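Local coordinates for DisA protein (Sorangium cellulosum, PDB 6CCA) that probably transfers methyl groups to carbon in a polyketide assembly line, building the gem-dimethyl group of disorazol, at residues A[53-56]-A[57-61]; A[139-142]-A[143-147]. One frame throughout, in Å; residues are numbered along the deposited sequence.

Interaction 1: A[53-56]-A[57-61]; sequences THQP and AFDAL
His54 O and the backbone N of Phe58 meet at the start of helix 55-75, in the first turn of an alpha-helix with proline at its second position. The bond from Phe58 N to His54 O is 3.2 Å long and fairly straight, 165° at the hydrogen; Ala57 N adds a weak bond to the same oxygen. The next two bonds of the ladder follow residue by residue: Asp59 N to Gln55 O at 2.8 Å, Ala60 N to Pro56 O at 2.9 Å. Pro56, having no N-H to give, fits this opening turn, where no carbonyl of the same helix lies one turn earlier to receive one.

Phe58 can be followed outward from the backbone. Its CB lies 3.9 Å from His54 O, and CG, set anti to the carbonyl carbon (chi1 -82°), stays on that side of the turn. CD1 then comes to 3.4 Å from His54 O, so the carbonyl oxygen sits in the ring plane at its edge, where the polarised C-H bonds point. The ring, buried, meets Tyr154 of helix 152-163 edge-to-face and also touches Ile151 and Thr197.

On another side of the helix Gln55 and Asp59, four residues apart, lie next to each other without a polar bond between their ends. Gln55 CG is anti to the backbone N, and the chain runs out extended toward a weak bond from NE2 to Ser398 O. Its amide plane is only 14° from that of the Asp59 carboxylate, yet from this side chain it is CG that approaches, 3.8 Å from Asp59 OD2. Gln55 O lies nearer still, 3.5 Å from Asp59 OD2, with no proton between the two acceptors.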
loop_
_atom_site.group_PDB
_atom_site.type_symbol
_atom_site.label_atom_id
_atom_site.label_comp_id
_atom_site.label_asym_id
_atom_site.label_seq_id
_atom_site.Cartn_x
_atom_site.Cartn_y
_atom_site.Cartn_z
ATOM N N THR A 53 11.305 17.027 -3.588
ATOM C CA THR A 53 11.225 17.739 -4.907
ATOM C C THR A 53 10.035 17.263 -5.710
ATOM O O THR A 53 9.530 17.958 -6.596
ATOM C CB THR A 53 12.444 17.687 -5.789
ATOM O OG1 THR A 53 12.768 16.371 -6.250
ATOM C CG2 THR A 53 13.648 18.296 -5.068
ATOM N N HIS A 54 9.571 16.068 -5.383
ATOM C CA HIS A 54 8.398 15.533 -6.097
ATOM C C HIS A 54 7.022 15.953 -5.552
ATOM O O HIS A 54 6.037 15.668 -6.183
ATOM C CB HIS A 54 8.531 14.001 -6.117
ATOM C CG HIS A 54 9.775 13.573 -6.774
ATOM N ND1 HIS A 54 10.022 13.824 -8.090
ATOM C CD2 HIS A 54 10.880 12.947 -6.296
ATOM C CE1 HIS A 54 11.214 13.359 -8.417
ATOM N NE2 HIS A 54 11.755 12.826 -7.345
ATOM N N GLN A 55 6.932 16.703 -4.470
ATOM C CA GLN A 55 5.675 17.086 -3.941
ATOM C C GLN A 55 4.789 17.962 -4.816
ATOM O O GLN A 55 3.637 17.718 -4.867
ATOM C CB GLN A 55 5.825 17.641 -2.551
ATOM C CG GLN A 55 4.559 18.011 -1.865
ATOM C CD GLN A 55 4.741 17.827 -0.412
ATOM O OE1 GLN A 55 5.244 18.750 0.268
ATOM N NE2 GLN A 55 4.485 16.591 0.072
ATOM N N PRO A 56 5.340 18.922 -5.596
ATOM C CA PRO A 56 4.466 19.722 -6.475
ATOM C C PRO A 56 3.780 18.843 -7.521
ATOM O O PRO A 56 2.559 19.020 -7.802
ATOM C CB PRO A 56 5.450 20.712 -7.131
ATOM C CG PRO A 56 6.515 20.912 -6.040
ATOM C CD PRO A 56 6.691 19.501 -5.488
ATOM N N ALA A 57 4.499 17.827 -7.999
ATOM C CA ALA A 57 3.906 16.935 -9.010
ATOM C C ALA A 57 2.780 16.074 -8.404
ATOM O O ALA A 57 1.721 15.933 -9.007
ATOM C CB ALA A 57 4.961 16.101 -9.702
ATOM N N PHE A 58 3.010 15.541 -7.204
ATOM C CA PHE A 58 1.985 14.747 -6.540
ATOM C C PHE A 58 0.822 15.607 -6.111
ATOM O O PHE A 58 -0.313 15.167 -6.155
ATOM C CB PHE A 58 2.594 13.898 -5.422
ATOM C CG PHE A 58 3.191 12.645 -5.938
ATOM C CD1 PHE A 58 4.503 12.610 -6.389
ATOM C CD2 PHE A 58 2.416 11.502 -6.046
ATOM C CE1 PHE A 58 5.017 11.464 -6.951
ATOM C CE2 PHE A 58 2.950 10.337 -6.564
ATOM C CZ PHE A 58 4.225 10.302 -7.033
ATOM N N ASP A 59 1.070 16.873 -5.746
ATOM C CA ASP A 59 -0.052 17.797 -5.489
ATOM C C ASP A 59 -0.884 17.997 -6.713
ATOM O O ASP A 59 -2.139 17.938 -6.647
ATOM C CB ASP A 59 0.423 19.185 -4.939
ATOM C CG ASP A 59 0.979 19.128 -3.510
ATOM O OD1 ASP A 59 0.818 18.123 -2.805
ATOM O OD2 ASP A 59 1.706 20.086 -3.164
ATOM N N ALA A 60 -0.239 18.140 -7.867
ATOM C CA ALA A 60 -0.973 18.296 -9.098
ATOM C C ALA A 60 -1.708 17.023 -9.508
ATOM O O ALA A 60 -2.821 17.060 -10.086
ATOM C CB ALA A 60 -0.044 18.725 -10.243
ATOM N N LEU A 61 -1.113 15.876 -9.196
ATOM C CA LEU A 61 -1.814 14.591 -9.403
ATOM C C LEU A 61 -3.122 14.532 -8.626
ATOM O O LEU A 61 -4.118 14.022 -9.125
ATOM C CB LEU A 61 -0.837 13.436 -9.117
ATOM C CG LEU A 61 -1.390 12.036 -9.276
ATOM C CD1 LEU A 61 -1.715 11.745 -10.705
ATOM C CD2 LEU A 61 -0.423 11.030 -8.779
#

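Interaction 2: A[139-142]-A[143-147]; sequences ERRM and QQLAD
Four successive i to i+4 backbone bonds, Gln143 N to Glu139 O through Ala146 N to Met142 O, carry the last turns of helix 135-146. Two polar side-chain pairs are laid over this ladder.

Glu139 and Gln143 are one turn apart. The glutamate chain bends at chi2 (-85°), which swings its carboxylate along the helix, and OE2 accepts from Gln143 NE2 at 2.8 Å. The donor arrives on the syn side of OE2, somewhat out of the carboxylate plane, while OE2 lies close to the plane of the amide; the two flat groups are nearly perpendicular.

Arg141 does two jobs with one guanidinium. NH1 gives a hydrogen bond to Gln144 OE1 at 3.0 Å, directed within the guanidinium plane but reaching the amide oxygen from above its carbonyl plane, away from a lone pair. Over one guanidinium face lies Leu145 CD2, 3.7 Å from Arg141 CZ, so the leucine methyl covers the flat group while its edge is used for bonding. The bend at chi2 of Arg141 (52°) turns the chain toward these two residues.

Met142 folds back as well: its CE comes to 3.9 Å from Gln143 CG, and SD stands a loose 4.5 Å from Ala146 CB. Met142 also touches Phe64, Val155 and Trp159, and Leu145 touches Phe64 and Val155. The arrangement is consistent with an amphipathic helix packed among neighbouring helices, with i to i+3 and i to i+4 side-chain bonds along its more exposed side and its borders, and Met142 and Leu145 turned to helices 55-75 and 152-163.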
loop_
_atom_site.group_PDB
_atom_site.type_symbol
_atom_site.label_atom_id
_atom_site.label_comp_id
_atom_site.label_asym_id
_atom_site.label_seq_id
_atom_site.Cartn_x
_atom_site.Cartn_y
_atom_site.Cartn_z
ATOM N N GLU A 139 -8.165 15.891 -20.656
ATOM C CA GLU A 139 -7.248 15.228 -21.596
ATOM C C GLU A 139 -5.962 15.994 -21.849
ATOM O O GLU A 139 -4.880 15.393 -21.806
ATOM C CB GLU A 139 -8.005 14.861 -22.911
ATOM C CG GLU A 139 -7.233 13.813 -23.728
ATOM C CD GLU A 139 -6.182 14.436 -24.637
ATOM O OE1 GLU A 139 -6.222 15.697 -24.764
ATOM O OE2 GLU A 139 -5.321 13.680 -25.207
ATOM N N ARG A 140 -6.067 17.347 -21.934
ATOM C CA ARG A 140 -4.887 18.215 -22.053
ATOM C C ARG A 140 -4.066 18.111 -20.801
ATOM O O ARG A 140 -2.837 17.994 -20.840
ATOM C CB ARG A 140 -5.234 19.708 -22.341
ATOM C CG ARG A 140 -5.765 19.976 -23.761
ATOM C CD ARG A 140 -6.079 21.479 -24.131
ATOM N NE ARG A 140 -7.332 22.003 -23.497
ATOM C CZ ARG A 140 -8.561 22.068 -24.042
ATOM N NH1 ARG A 140 -8.804 21.680 -25.298
ATOM N NH2 ARG A 140 -9.563 22.527 -23.307
ATOM N N ARG A 141 -4.717 18.164 -19.648
ATOM C CA ARG A 141 -3.964 18.101 -18.343
ATOM C C ARG A 141 -3.247 16.813 -18.153
ATOM O O ARG A 141 -2.116 16.807 -17.693
ATOM C CB ARG A 141 -4.903 18.364 -17.156
ATOM C CG ARG A 141 -4.230 18.563 -15.798
ATOM C CD ARG A 141 -3.158 19.605 -15.917
ATOM N NE ARG A 141 -2.612 19.918 -14.596
ATOM C CZ ARG A 141 -1.499 20.644 -14.433
ATOM N NH1 ARG A 141 -0.796 21.026 -15.513
ATOM N NH2 ARG A 141 -1.054 20.906 -13.203
ATOM N N MET A 142 -3.873 15.720 -18.549
ATOM C CA MET A 142 -3.265 14.403 -18.556
ATOM C C MET A 142 -1.956 14.426 -19.338
ATOM O O MET A 142 -0.932 13.916 -18.882
ATOM C CB MET A 142 -4.233 13.374 -19.182
ATOM C CG MET A 142 -3.676 11.953 -19.205
ATOM S SD MET A 142 -2.561 11.559 -20.550
ATOM C CE MET A 142 -3.696 11.581 -21.981
ATOM N N GLN A 143 -1.958 15.019 -20.536
ATOM C CA GLN A 143 -0.728 15.030 -21.350
ATOM C C GLN A 143 0.385 15.844 -20.714
ATOM O O GLN A 143 1.554 15.416 -20.722
ATOM C CB GLN A 143 -0.991 15.610 -22.755
ATOM C CG GLN A 143 -1.867 14.670 -23.559
ATOM C CD GLN A 143 -1.708 14.875 -25.076
ATOM O OE1 GLN A 143 -0.587 15.155 -25.540
ATOM N NE2 GLN A 143 -2.805 14.705 -25.852
ATOM N N GLN A 144 -0.003 16.950 -20.105
ATOM C CA GLN A 144 0.958 17.791 -19.360
ATOM C C GLN A 144 1.584 17.036 -18.185
ATOM O O GLN A 144 2.777 17.062 -17.979
ATOM C CB GLN A 144 0.243 19.013 -18.843
ATOM C CG GLN A 144 -0.252 19.930 -19.943
ATOM C CD GLN A 144 -1.038 21.105 -19.463
ATOM O OE1 GLN A 144 -1.587 21.135 -18.370
ATOM N NE2 GLN A 144 -1.166 22.109 -20.351
ATOM N N LEU A 145 0.742 16.307 -17.427
ATOM C CA LEU A 145 1.233 15.630 -16.238
ATOM C C LEU A 145 1.998 14.409 -16.597
ATOM O O LEU A 145 2.920 14.047 -15.867
ATOM C CB LEU A 145 0.122 15.400 -15.247
ATOM C CG LEU A 145 -0.534 16.629 -14.655
ATOM C CD1 LEU A 145 -1.606 16.220 -13.621
ATOM C CD2 LEU A 145 0.500 17.530 -13.970
ATOM N N ALA A 146 1.702 13.800 -17.765
ATOM C CA ALA A 146 2.431 12.622 -18.226
ATOM C C ALA A 146 3.897 12.968 -18.539
ATOM O O ALA A 146 4.683 12.060 -18.592
ATOM C CB ALA A 146 1.768 11.913 -19.476
ATOM N N ASP A 147 4.212 14.245 -18.755
ATOM C CA ASP A 147 5.542 14.726 -19.048
ATOM C C ASP A 147 6.369 14.941 -17.747
ATOM O O ASP A 147 7.486 15.444 -17.811
ATOM C CB ASP A 147 5.420 16.038 -19.796
ATOM C CG ASP A 147 6.701 16.438 -20.497
ATOM O OD1 ASP A 147 7.231 15.569 -21.198
ATOM O OD2 ASP A 147 7.151 17.616 -20.320
#

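Both contacts lie at the surface, each with one buried residue: Phe58 in interaction 1, Leu145 in interaction 2. They belong to neighbouring helices that touch directly, Ala60 CB meeting Arg141 NH2 and Ala60 O meeting Leu145 CD1, both at 3.8 Å, and their centres are 14 Å apart. Helix 152-163 packs against residues of both. Their chemistry follows their place along the helix: interaction 1 is an opening turn, carried by backbone bonds and an aromatic edge, whereas interaction 2, near a helix's C-terminal end, adds amide, carboxylate and guanidinium bonds between side chains. Ala60, a small residue, is one place where the arginine and leucine of 139-147 touch helix 55-75.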